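Fiber protein (Human adenovirus 16, PDB 3CNC) forms the trimeric knob at the end of the adenovirus fiber, which probably attaches the virus to its cell-surface receptor CD46. Local coordinates at residues 185-190 with 213-218; 53-58 with 90-95; 158-161 with 165-168. All blocks are in the same frame, centred on the assembly; numbering follows the deposited sequence.

Contact 1: 185-190 with 213-218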
loop_
_atom_site.group_PDB
_atom_site.type_symbol
_atom_site.label_atom_id
_atom_site.label_comp_id
_atom_site.label_asym_id
_atom_site.label_seq_id
_atom_site.Cartn_x
_atom_site.Cartn_y
_atom_site.Cartn_z
ATOM N N TYR A 185 16.469 -4.389 -17.340
ATOM C CA TYR A 185 15.532 -4.536 -16.228
ATOM C C TYR A 185 14.293 -5.295 -16.616
ATOM O O TYR A 185 13.925 -5.338 -17.788
ATOM C CB TYR A 185 15.108 -3.170 -15.699
ATOM C CG TYR A 185 16.271 -2.270 -15.407
ATOM C CD1 TYR A 185 16.779 -1.420 -16.387
ATOM C CD2 TYR A 185 16.912 -2.317 -14.169
ATOM C CE1 TYR A 185 17.901 -0.641 -16.142
ATOM C CE2 TYR A 185 18.040 -1.543 -13.913
ATOM C CZ TYR A 185 18.528 -0.709 -14.903
ATOM O OH TYR A 185 19.645 0.052 -14.656
ATOM N N ALA A 186 13.640 -5.883 -15.620
ATOM C CA ALA A 186 12.421 -6.632 -15.861
ATOM C C ALA A 186 11.417 -6.387 -14.755
ATOM O O ALA A 186 11.784 -6.230 -13.588
ATOM C CB ALA A 186 12.718 -8.142 -15.968
ATOM N N MET A 187 10.143 -6.378 -15.134
ATOM C CA MET A 187 9.047 -6.187 -14.190
ATOM C C MET A 187 7.850 -6.975 -14.713
ATOM O O MET A 187 7.235 -6.586 -15.696
ATOM C CB MET A 187 8.709 -4.699 -14.082
ATOM C CG MET A 187 7.677 -4.368 -13.016
ATOM S SD MET A 187 7.644 -2.593 -12.655
ATOM C CE MET A 187 6.383 -2.060 -13.687
ATOM N N ASN A 188 7.525 -8.087 -14.068
ATOM C CA ASN A 188 6.403 -8.907 -14.517
ATOM C C ASN A 188 5.256 -8.963 -13.532
ATOM O O ASN A 188 5.460 -9.032 -12.318
ATOM C CB ASN A 188 6.860 -10.338 -14.817
ATOM C CG ASN A 188 7.921 -10.387 -15.886
ATOM O OD1 ASN A 188 8.087 -9.435 -16.645
ATOM N ND2 ASN A 188 8.639 -11.499 -15.964
ATOM N N PHE A 189 4.043 -8.930 -14.068
ATOM C CA PHE A 189 2.857 -9.005 -13.242
ATOM C C PHE A 189 2.009 -10.158 -13.743
ATOM O O PHE A 189 1.953 -10.419 -14.949
ATOM C CB PHE A 189 2.020 -7.731 -13.349
ATOM C CG PHE A 189 2.760 -6.481 -13.015
ATOM C CD1 PHE A 189 3.553 -5.857 -13.965
ATOM C CD2 PHE A 189 2.644 -5.913 -11.750
ATOM C CE1 PHE A 189 4.224 -4.675 -13.668
ATOM C CE2 PHE A 189 3.309 -4.725 -11.432
ATOM C CZ PHE A 189 4.100 -4.103 -12.387
ATOM N N SER A 190 1.372 -10.856 -12.815
ATOM C CA SER A 190 0.474 -11.940 -13.164
ATOM C C SER A 190 -0.671 -11.931 -12.151
ATOM O O SER A 190 -0.447 -11.752 -10.952
ATOM C CB SER A 190 1.188 -13.308 -13.165
ATOM O OG SER A 190 1.543 -13.744 -11.868
ATOM N N PHE A 213 1.744 -1.268 -4.813
ATOM C CA PHE A 213 2.986 -1.918 -4.417
ATOM C C PHE A 213 4.144 -0.931 -4.442
ATOM O O PHE A 213 4.029 0.149 -5.019
ATOM C CB PHE A 213 3.274 -3.084 -5.374
ATOM C CG PHE A 213 3.443 -2.656 -6.806
ATOM C CD1 PHE A 213 4.710 -2.537 -7.366
ATOM C CD2 PHE A 213 2.332 -2.320 -7.581
ATOM C CE1 PHE A 213 4.873 -2.087 -8.674
ATOM C CE2 PHE A 213 2.487 -1.869 -8.885
ATOM C CZ PHE A 213 3.757 -1.751 -9.433
ATOM N N SER A 214 5.254 -1.303 -3.808
ATOM C CA SER A 214 6.460 -0.461 -3.782
ATOM C C SER A 214 7.709 -1.329 -3.916
ATOM O O SER A 214 7.673 -2.514 -3.588
ATOM C CB SER A 214 6.557 0.326 -2.473
ATOM O OG SER A 214 5.598 1.357 -2.432
ATOM N N TYR A 215 8.800 -0.742 -4.392
ATOM C CA TYR A 215 10.048 -1.477 -4.529
ATOM C C TYR A 215 11.254 -0.537 -4.452
ATOM O O TYR A 215 11.125 0.645 -4.754
ATOM C CB TYR A 215 10.047 -2.282 -5.844
ATOM C CG TYR A 215 9.961 -1.466 -7.121
ATOM C CD1 TYR A 215 11.071 -0.783 -7.612
ATOM C CD2 TYR A 215 8.774 -1.417 -7.863
ATOM C CE1 TYR A 215 11.010 -0.080 -8.814
ATOM C CE2 TYR A 215 8.698 -0.710 -9.069
ATOM C CZ TYR A 215 9.816 -0.053 -9.541
ATOM O OH TYR A 215 9.771 0.588 -10.759
ATOM N N ILE A 216 12.407 -1.056 -4.020
ATOM C CA ILE A 216 13.636 -0.252 -3.919
ATOM C C ILE A 216 14.029 0.111 -5.346
ATOM O O ILE A 216 14.106 -0.767 -6.214
ATOM C CB ILE A 216 14.826 -1.046 -3.294
ATOM C CG1 ILE A 216 14.413 -1.737 -1.983
ATOM C CG2 ILE A 216 15.998 -0.109 -3.063
ATOM C CD1 ILE A 216 13.743 -0.850 -1.018
ATOM N N ARG A 217 14.312 1.382 -5.597
ATOM C CA ARG A 217 14.639 1.790 -6.954
ATOM C C ARG A 217 16.106 1.898 -7.318
ATOM O O ARG A 217 16.970 2.107 -6.471
ATOM C CB ARG A 217 13.931 3.113 -7.280
ATOM C CG ARG A 217 14.514 4.360 -6.638
ATOM C CD ARG A 217 13.675 5.588 -6.999
ATOM N NE ARG A 217 14.251 6.802 -6.442
ATOM C CZ ARG A 217 15.238 7.489 -7.007
ATOM N NH1 ARG A 217 15.754 7.087 -8.169
ATOM N NH2 ARG A 217 15.738 8.557 -6.392
ATOM N N GLU A 218 16.384 1.751 -8.606
ATOM C CA GLU A 218 17.739 1.854 -9.120
ATOM C C GLU A 218 18.137 3.334 -9.069
ATOM O O GLU A 218 17.272 4.203 -9.086
ATOM C CB GLU A 218 17.772 1.343 -10.561
ATOM C CG GLU A 218 19.070 1.568 -11.288
ATOM C CD GLU A 218 20.021 0.392 -11.198
ATOM O OE1 GLU A 218 19.657 -0.633 -10.565
ATOM O OE2 GLU A 218 21.137 0.497 -11.775
#
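F189 and F213 meet as an offset edge-to-face (T-shaped) pair. The edge of the F189 ring is turned to the face of F213, with the planes at 70° and the centroids 5.5 Å apart. The closest atoms are F189 CE2 and F213 CZ, at 3.6 Å. With CG between its backbone N and carbonyl carbon (chi1 61°), F213 presents its CZ to F189 CE2.

M187 makes a Met-aromatic contact with Y215. Its SD lies 4.2 Å from Y215 CE2 and approaches the ring obliquely. The two side chains cross at about a right angle. The Y215 hydroxyl is bonded elsewhere, to the carbonyl oxygen of F130.

Y185 and E218 form the polar end of the row. E218 OE1 lies at the edge of the Y185 ring, near its plane; the carboxylate is turned 71° from the ring. Y185 OH gives a weak hydrogen bond of 3.3 Å to E218 OE2. E218 OE1 accepts a bond from the backbone N of T134, which probably does more to fix the carboxylate.

L55 and L57 also pack on M187, and F212 of the second subunit packs on F213. The two segments run nearly antiparallel, yet no backbone bond joins them. Side chains alone bridge strand 185-194 to strand 211-216, in the other sheet, and the loop that follows it. This is the face-to-face packing of a beta sandwich, the fold of the fiber knob.

Contact 2: 53-58 with 90-95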
loop_
_atom_site.group_PDB
_atom_site.type_symbol
_atom_site.label_atom_id
_atom_site.label_comp_id
_atom_site.label_asym_id
_atom_site.label_seq_id
_atom_site.Cartn_x
_atom_site.Cartn_y
_atom_site.Cartn_z
ATOM N N LEU A 53 -3.645 -1.311 -20.436
ATOM C CA LEU A 53 -2.824 -1.400 -19.236
ATOM C C LEU A 53 -2.566 -0.026 -18.640
ATOM O O LEU A 53 -2.033 0.861 -19.313
ATOM C CB LEU A 53 -1.471 -2.033 -19.556
ATOM C CG LEU A 53 -0.445 -1.939 -18.413
ATOM C CD1 LEU A 53 -0.838 -2.896 -17.299
ATOM C CD2 LEU A 53 0.937 -2.275 -18.930
ATOM N N THR A 54 -2.960 0.157 -17.384
ATOM C CA THR A 54 -2.700 1.424 -16.704
ATOM C C THR A 54 -1.619 1.138 -15.665
ATOM O O THR A 54 -1.792 0.307 -14.775
ATOM C CB THR A 54 -3.940 1.968 -15.995
ATOM O OG1 THR A 54 -4.967 2.205 -16.960
ATOM C CG2 THR A 54 -3.618 3.289 -15.301
ATOM N N LEU A 55 -0.490 1.808 -15.794
ATOM C CA LEU A 55 0.593 1.594 -14.861
ATOM C C LEU A 55 1.192 2.936 -14.499
ATOM O O LEU A 55 1.544 3.722 -15.374
ATOM C CB LEU A 55 1.669 0.698 -15.486
ATOM C CG LEU A 55 2.924 0.454 -14.632
ATOM C CD1 LEU A 55 2.572 -0.467 -13.484
ATOM C CD2 LEU A 55 4.047 -0.163 -15.491
ATOM N N VAL A 56 1.291 3.203 -13.204
ATOM C CA VAL A 56 1.879 4.449 -12.747
ATOM C C VAL A 56 3.050 4.154 -11.809
ATOM O O VAL A 56 2.892 3.457 -10.800
ATOM C CB VAL A 56 0.871 5.302 -11.985
ATOM C CG1 VAL A 56 1.373 6.744 -11.908
ATOM C CG2 VAL A 56 -0.494 5.210 -12.657
ATOM N N LEU A 57 4.224 4.666 -12.160
ATOM C CA LEU A 57 5.413 4.487 -11.331
ATOM C C LEU A 57 5.812 5.876 -10.832
ATOM O O LEU A 57 6.036 6.784 -11.634
ATOM C CB LEU A 57 6.552 3.866 -12.154
ATOM C CG LEU A 57 6.229 2.490 -12.762
ATOM C CD1 LEU A 57 7.436 1.981 -13.552
ATOM C CD2 LEU A 57 5.856 1.519 -11.670
ATOM N N VAL A 58 5.889 6.047 -9.517
ATOM C CA VAL A 58 6.259 7.347 -8.959
ATOM C C VAL A 58 7.487 7.328 -8.032
ATOM O O VAL A 58 7.523 6.580 -7.054
ATOM C CB VAL A 58 5.092 7.960 -8.163
ATOM C CG1 VAL A 58 5.456 9.368 -7.725
ATOM C CG2 VAL A 58 3.827 7.949 -9.006
ATOM N N VAL A 90 1.582 -10.003 -17.726
ATOM C CA VAL A 90 1.981 -8.793 -18.406
ATOM C C VAL A 90 3.458 -8.723 -18.064
ATOM O O VAL A 90 3.829 -8.568 -16.902
ATOM C CB VAL A 90 1.250 -7.555 -17.863
ATOM C CG1 VAL A 90 1.867 -6.296 -18.438
ATOM C CG2 VAL A 90 -0.227 -7.627 -18.227
ATOM N N ASN A 91 4.304 -8.878 -19.072
ATOM C CA ASN A 91 5.736 -8.845 -18.839
ATOM C C ASN A 91 6.297 -7.543 -19.379
ATOM O O ASN A 91 5.896 -7.085 -20.448
ATOM C CB ASN A 91 6.404 -10.043 -19.525
ATOM C CG ASN A 91 5.673 -11.352 -19.247
ATOM O OD1 ASN A 91 5.400 -11.702 -18.092
ATOM N ND2 ASN A 91 5.354 -12.083 -20.312
ATOM N N LEU A 92 7.218 -6.947 -18.630
ATOM C CA LEU A 92 7.840 -5.686 -19.026
ATOM C C LEU A 92 9.365 -5.803 -19.014
ATOM O O LEU A 92 9.966 -6.195 -18.001
ATOM C CB LEU A 92 7.400 -4.573 -18.071
ATOM C CG LEU A 92 6.130 -3.762 -18.358
ATOM C CD1 LEU A 92 5.015 -4.643 -18.846
ATOM C CD2 LEU A 92 5.729 -3.019 -17.091
ATOM N N ALA A 93 9.985 -5.476 -20.144
ATOM C CA ALA A 93 11.437 -5.531 -20.261
ATOM C C ALA A 93 11.941 -4.152 -20.673
ATOM O O ALA A 93 11.426 -3.551 -21.615
ATOM C CB ALA A 93 11.843 -6.588 -21.292
ATOM N N PHE A 94 12.947 -3.651 -19.964
ATOM C CA PHE A 94 13.483 -2.323 -20.255
ATOM C C PHE A 94 14.964 -2.390 -20.631
ATOM O O PHE A 94 15.669 -3.308 -20.226
ATOM C CB PHE A 94 13.314 -1.394 -19.029
ATOM C CG PHE A 94 11.955 -1.472 -18.362
ATOM C CD1 PHE A 94 11.593 -2.578 -17.598
ATOM C CD2 PHE A 94 11.043 -0.429 -18.484
ATOM C CE1 PHE A 94 10.335 -2.643 -16.965
ATOM C CE2 PHE A 94 9.782 -0.486 -17.854
ATOM C CZ PHE A 94 9.431 -1.593 -17.097
ATOM N N ASP A 95 15.437 -1.416 -21.399
ATOM C CA ASP A 95 16.845 -1.387 -21.784
ATOM C C ASP A 95 17.651 -0.669 -20.684
ATOM O O ASP A 95 17.116 -0.373 -19.618
ATOM C CB ASP A 95 17.028 -0.678 -23.131
ATOM C CG ASP A 95 16.588 0.769 -23.094
ATOM O OD1 ASP A 95 16.241 1.267 -22.005
ATOM O OD2 ASP A 95 16.590 1.418 -24.160
#
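L53 and L55 both place CG anti to the backbone N, with chi1 at 170° and 177°. This swings CG toward the other strand, and a similar turn about the next bond, chi2, brings the CD2 methyl of each forward, to V90 and L92 respectively. V90 has its CG1 branch in the matching position, anti to N at 170°, and this branch does the touching.

L55 and L92 meet tip to tip. Their CD2 methyls are 3.7 Å apart, the closest approach between the two segments. L53 and V90 are set obliquely to one another. L53 CD2 comes to 4.2 Å from V90 CG1, a looser touch than that of the leucine pair.

The backbones are well separated. Even the nearest CA pair, L53 and V90, is 8.9 Å apart, and no hydrogen bond crosses. Each strand is bonded within its own sheet instead. T54 and V56 pair with T69 and Y67 of strand 63-72, while V90 and L92 pair with F189 and M187 of strand 185-194.

Other apolar groups fill in round the two pairs: I68 packs on L53 and L55, and M187 packs on both L55 and L92. On the other face of strand 51-60, V56 packs against I216 of the third subunit.

All four touching side chains are buried and purely aliphatic. The contact therefore holds the two sheets by dispersion and the exclusion of water, with no directional bond to fix the strands against each other.

Contact 3: 158-161 with 165-168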
loop_
_atom_site.group_PDB
_atom_site.type_symbol
_atom_site.label_atom_id
_atom_site.label_comp_id
_atom_site.label_asym_id
_atom_site.label_seq_id
_atom_site.Cartn_x
_atom_site.Cartn_y
_atom_site.Cartn_z
ATOM N N TYR A 158 -11.918 -8.732 -9.066
ATOM C CA TYR A 158 -12.722 -8.673 -10.271
ATOM C C TYR A 158 -14.169 -8.679 -9.789
ATOM O O TYR A 158 -14.561 -9.546 -9.011
ATOM C CB TYR A 158 -12.485 -9.886 -11.159
ATOM C CG TYR A 158 -13.463 -9.933 -12.303
ATOM C CD1 TYR A 158 -13.362 -9.033 -13.367
ATOM C CD2 TYR A 158 -14.526 -10.838 -12.300
ATOM C CE1 TYR A 158 -14.294 -9.034 -14.394
ATOM C CE2 TYR A 158 -15.464 -10.842 -13.323
ATOM C CZ TYR A 158 -15.339 -9.940 -14.363
ATOM O OH TYR A 158 -16.258 -9.947 -15.372
ATOM N N LYS A 159 -14.949 -7.698 -10.229
ATOM C CA LYS A 159 -16.355 -7.606 -9.842
ATOM C C LYS A 159 -17.199 -8.169 -10.985
ATOM O O LYS A 159 -17.240 -7.592 -12.073
ATOM C CB LYS A 159 -16.740 -6.146 -9.587
ATOM C CG LYS A 159 -18.141 -5.949 -9.015
ATOM C CD LYS A 159 -18.502 -4.471 -8.999
ATOM C CE LYS A 159 -19.915 -4.229 -8.494
ATOM N NZ LYS A 159 -20.361 -2.840 -8.809
ATOM N N SER A 160 -17.870 -9.290 -10.739
ATOM C CA SER A 160 -18.684 -9.912 -11.780
ATOM C C SER A 160 -19.994 -9.184 -12.028
ATOM O O SER A 160 -20.394 -8.303 -11.259
ATOM C CB SER A 160 -18.980 -11.377 -11.446
ATOM O OG SER A 160 -20.029 -11.479 -10.506
ATOM N N THR A 161 -20.662 -9.572 -13.109
ATOM C CA THR A 161 -21.927 -8.966 -13.505
ATOM C C THR A 161 -22.978 -8.947 -12.393
ATOM O O THR A 161 -23.695 -7.963 -12.242
ATOM C CB THR A 161 -22.506 -9.672 -14.751
ATOM O OG1 THR A 161 -21.592 -9.523 -15.844
ATOM C CG2 THR A 161 -23.845 -9.058 -15.149
ATOM N N LEU A 165 -17.465 -10.379 -5.769
ATOM C CA LEU A 165 -16.046 -10.067 -5.846
ATOM C C LEU A 165 -15.170 -11.310 -5.861
ATOM O O LEU A 165 -15.155 -12.088 -4.903
ATOM C CB LEU A 165 -15.633 -9.192 -4.663
ATOM C CG LEU A 165 -16.224 -7.789 -4.590
ATOM C CD1 LEU A 165 -15.773 -7.131 -3.284
ATOM C CD2 LEU A 165 -15.773 -6.971 -5.794
ATOM N N PHE A 166 -14.439 -11.495 -6.953
ATOM C CA PHE A 166 -13.541 -12.632 -7.055
ATOM C C PHE A 166 -12.119 -12.154 -6.789
ATOM O O PHE A 166 -11.618 -11.253 -7.460
ATOM C CB PHE A 166 -13.630 -13.277 -8.439
ATOM C CG PHE A 166 -14.936 -13.969 -8.700
ATOM C CD1 PHE A 166 -16.086 -13.235 -8.982
ATOM C CD2 PHE A 166 -15.022 -15.359 -8.649
ATOM C CE1 PHE A 166 -17.303 -13.872 -9.212
ATOM C CE2 PHE A 166 -16.238 -16.009 -8.876
ATOM C CZ PHE A 166 -17.384 -15.260 -9.160
ATOM N N PRO A 167 -11.458 -12.740 -5.787
ATOM C CA PRO A 167 -10.086 -12.367 -5.437
ATOM C C PRO A 167 -9.077 -12.810 -6.498
ATOM O O PRO A 167 -9.141 -13.932 -6.995
ATOM C CB PRO A 167 -9.873 -13.084 -4.111
ATOM C CG PRO A 167 -10.663 -14.350 -4.310
ATOM C CD PRO A 167 -11.948 -13.818 -4.908
ATOM N N LEU A 168 -8.160 -11.913 -6.845
ATOM C CA LEU A 168 -7.122 -12.200 -7.826
ATOM C C LEU A 168 -5.762 -12.130 -7.136
ATOM O O LEU A 168 -5.380 -11.093 -6.595
ATOM C CB LEU A 168 -7.164 -11.178 -8.968
ATOM C CG LEU A 168 -8.469 -11.037 -9.758
ATOM C CD1 LEU A 168 -8.371 -9.820 -10.652
ATOM C CD2 LEU A 168 -8.734 -12.296 -10.601
#
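Y158 and F166 form an antiparallel hydrogen-bonded pair. Two backbone bonds join them. F166 N gives a nearly straight bond to Y158 O (2.8 Å, 175° at the hydrogen). Y158 N gives a more bent one to F166 O (3.0 Å, 157°). Both donors lie in the plane of the carbonyl they meet. Y158 O also takes a CA-H...O contact from L165 CA at 3.5 Å.

The next pair, K159 with L165, is non-hydrogen-bonded and touches through aliphatic groups. L165 CD2 lies 4.0 Å from K159 CB and also touches K159 CG. With CG anti to the backbone N (chi1 -173°) the lysine chain runs on extended, and its charged end makes a cation-pi contact with Y151 of the third subunit, whose Y153 packs on both K159 and L165.

Aromatic and apolar contacts line the Y158-F166 face. F166 CD1 sits at the edge of the Y158 ring, 4.4 Å from Y158 CD2. F166 CE1 touches S160 CB at 3.7 Å. L168 CD1 comes within 4.1 Å of Y158 CB. L193 packs against F166 and L168, and F81 meets the Y158 ring edge-to-face.

Polar ends are bonded outside the two segments: Y158 OH to E200 OE2, which also takes the backbone N of T161, and S160 OG to T164 OG1 across the turn.

Together these features make the end of a beta hairpin, where strand 151-159 turns back into strand 165-174. Strand 151-159 is the outermost strand of the four-stranded sheet within this chain, and the hairpin reaches a neighbouring subunit.

Contacts 1 and 2 are buried in the core, and both join the two sheets of the knob. They touch each other: strands 185-194 and 85-94 are neighbours in one sheet, and M187 N probably bonds to L92 O, 2.9 Å away. Contact 1 mixes aromatic, sulfur and weak polar contacts, while contact 2 is wholly aliphatic. Contact 3 lies about 23 Å from contact 2 and 25 Å from contact 1, centre to centre. It is partly buried, near the surface, and sits within a single sheet, so backbone hydrogen bonds carry it. Strand 165-174 ties it to contact 1, as the sheet neighbour of 185-194. Contacts 2 and 3 touch the third subunit, and contact 1 the second.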